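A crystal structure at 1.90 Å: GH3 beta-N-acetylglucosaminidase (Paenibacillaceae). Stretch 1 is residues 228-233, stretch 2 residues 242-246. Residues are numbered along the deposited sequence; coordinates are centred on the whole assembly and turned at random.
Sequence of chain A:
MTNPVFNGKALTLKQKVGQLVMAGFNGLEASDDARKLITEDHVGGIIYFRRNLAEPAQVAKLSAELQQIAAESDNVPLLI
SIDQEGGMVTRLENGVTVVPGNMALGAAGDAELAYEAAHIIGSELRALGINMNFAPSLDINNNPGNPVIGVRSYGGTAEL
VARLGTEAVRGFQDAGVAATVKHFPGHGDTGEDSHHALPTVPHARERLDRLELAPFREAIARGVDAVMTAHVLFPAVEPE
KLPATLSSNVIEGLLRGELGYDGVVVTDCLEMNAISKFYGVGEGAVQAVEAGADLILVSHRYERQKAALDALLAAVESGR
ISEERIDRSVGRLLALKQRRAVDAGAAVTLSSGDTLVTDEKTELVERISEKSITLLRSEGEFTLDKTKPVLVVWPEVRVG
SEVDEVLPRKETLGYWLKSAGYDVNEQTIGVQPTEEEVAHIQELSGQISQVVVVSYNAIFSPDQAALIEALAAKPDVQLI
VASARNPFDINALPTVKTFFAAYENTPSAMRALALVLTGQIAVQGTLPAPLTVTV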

# COMPACT_ATOMS: atom_id res chain seq x y z
N MET A 228 10.05 -7.87 0.16
CA MET A 228 10.61 -6.65 -0.42
C MET A 228 11.39 -5.87 0.64
O MET A 228 10.95 -5.75 1.79
CB MET A 228 9.50 -5.75 -1.00
CG MET A 228 9.99 -4.36 -1.44
SD MET A 228 8.65 -3.32 -2.09
CE MET A 228 8.35 -4.08 -3.68
N THR A 229 12.54 -5.33 0.24
CA THR A 229 13.41 -4.63 1.17
C THR A 229 12.97 -3.17 1.35
O THR A 229 12.15 -2.64 0.60
CB THR A 229 14.87 -4.68 0.69
OG1 THR A 229 14.99 -3.94 -0.52
CG2 THR A 229 15.30 -6.10 0.44
N ALA A 230 13.56 -2.52 2.36
CA ALA A 230 13.40 -1.09 2.61
C ALA A 230 14.70 -0.34 2.29
O ALA A 230 15.79 -0.80 2.65
CB ALA A 230 13.04 -0.83 4.07
N HIS A 231 14.57 0.82 1.64
CA HIS A 231 15.71 1.70 1.37
C HIS A 231 16.04 2.53 2.62
O HIS A 231 16.00 3.76 2.60
CB HIS A 231 15.43 2.63 0.20
CG HIS A 231 15.10 1.96 -1.10
ND1 HIS A 231 15.64 0.75 -1.49
CD2 HIS A 231 14.29 2.35 -2.11
CE1 HIS A 231 15.17 0.43 -2.68
NE2 HIS A 231 14.36 1.39 -3.08
N VAL A 232 16.36 1.84 3.71
CA VAL A 232 16.51 2.46 5.02
C VAL A 232 17.78 1.94 5.68
O VAL A 232 18.10 0.75 5.56
CB VAL A 232 15.25 2.19 5.90
CG1 VAL A 232 15.45 2.64 7.35
CG2 VAL A 232 14.02 2.86 5.27
N LEU A 233 18.52 2.83 6.35
CA LEU A 233 19.72 2.43 7.08
C LEU A 233 19.36 1.85 8.44
O LEU A 233 18.54 2.41 9.18
CB LEU A 233 20.64 3.64 7.29
CG LEU A 233 21.03 4.39 6.02
CD1 LEU A 233 21.61 5.75 6.38
CD2 LEU A 233 22.04 3.55 5.26
N LEU A 242 24.90 1.87 3.92
CA LEU A 242 24.18 1.13 2.89
C LEU A 242 22.77 0.87 3.39
O LEU A 242 22.60 0.29 4.48
CB LEU A 242 24.87 -0.20 2.56
CG LEU A 242 26.26 -0.15 1.93
CD1 LEU A 242 26.90 -1.54 1.96
CD2 LEU A 242 26.17 0.38 0.51
N PRO A 243 21.73 1.26 2.65
CA PRO A 243 20.37 0.88 3.05
C PRO A 243 20.21 -0.64 2.97
O PRO A 243 21.00 -1.34 2.34
CB PRO A 243 19.48 1.60 2.03
CG PRO A 243 20.34 1.76 0.83
CD PRO A 243 21.76 1.92 1.33
N ALA A 244 19.17 -1.14 3.64
CA ALA A 244 18.94 -2.58 3.69
C ALA A 244 18.95 -3.19 2.29
O ALA A 244 19.47 -4.29 2.09
CB ALA A 244 17.61 -2.88 4.39
N THR A 245 18.38 -2.49 1.31
CA THR A 245 18.34 -2.96 -0.07
C THR A 245 19.72 -3.30 -0.61
O THR A 245 19.85 -4.20 -1.44
CB THR A 245 17.69 -1.90 -0.95
OG1 THR A 245 16.37 -1.62 -0.46
CG2 THR A 245 17.60 -2.35 -2.41
N LEU A 246 20.75 -2.57 -0.18
CA LEU A 246 22.10 -2.74 -0.69
C LEU A 246 23.06 -3.35 0.32
O LEU A 246 24.28 -3.31 0.11
CB LEU A 246 22.65 -1.38 -1.16
CG LEU A 246 21.74 -0.62 -2.13
CD1 LEU A 246 22.41 0.66 -2.64
CD2 LEU A 246 21.31 -1.50 -3.31

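Stretch 2 meets the end of a strand and the loop that follows it, and the contact, 351 Å² counted over both sides, depends more on polar atoms than on packed side chains. Leu-242 opens it modestly. Its CA-to-CB bond points away from stretch 1, so what it offers is backbone: CD2 of Leu-233 lies 3.3 Å from the carbonyl carbon C of Leu-242. Leu-233 reaches this position from a CA-to-CB bond directed sideways, its m, t rotamer bringing the end of the side chain nearer.

Pro-243 continues the apolar part of the contact. Leu-233 CD2 is 4.3 Å from Pro-243 CD, while Pro-243 CB packs 3.6 Å from the backbone carbon C of His-231. Proline suits the site because its ring presents a compact hydrocarbon surface and its nitrogen carries no proton that would need an acceptor in this buried setting. Its CA also approaches the Val-232 carbonyl, with Pro-243 CA 3.4 Å from Val-232 O in a CA-H...O contact.

That same oxygen receives the best-formed backbone bond between the stretches, from Ala-244 N to Val-232 O at 2.9 Å with an angle of 152°. The CA-to-CB bond of Val-232 points away from stretch 2, and the residue makes its contact through its carbonyl oxygen. Ala-244 points toward stretch 1, and its methyl carbon CB sits 3.3 Å from Ala-230 O; a side chain this small fits closely against the carbonyl. Here the chain enters a short 3-10 segment, and Leu-246 N donates to Pro-243 O at 2.8 Å, bracing the turn that carries Ala-244 and Thr-245.

Thr-245 is the polar centre of the contact and has the largest area covered by the other stretch. Its side chain points toward stretch 1 in the m rotamer, placing OG1 2.7 Å from Thr-229 OG1 and also 2.7 Å from His-231 ND1, with a hydrogen bond to each. Thr-229, in the p rotamer, points toward stretch 2 to meet it. The CA-to-CB bond of His-231 points away, but its ring comes back so that OG1 of Thr-245 lies at the ring edge, near its plane; the bond to ND1 is short but bent, with an angle of 134°. A hydroxyl suits this position because it can both donate and accept, and the NE2 of His-231 is satisfied elsewhere in the structure. A weak bond from Thr-245 N to Ala-230 O, 3.4 Å long, adds a backbone link. Leu-246 ends the stretch without touching stretch 1.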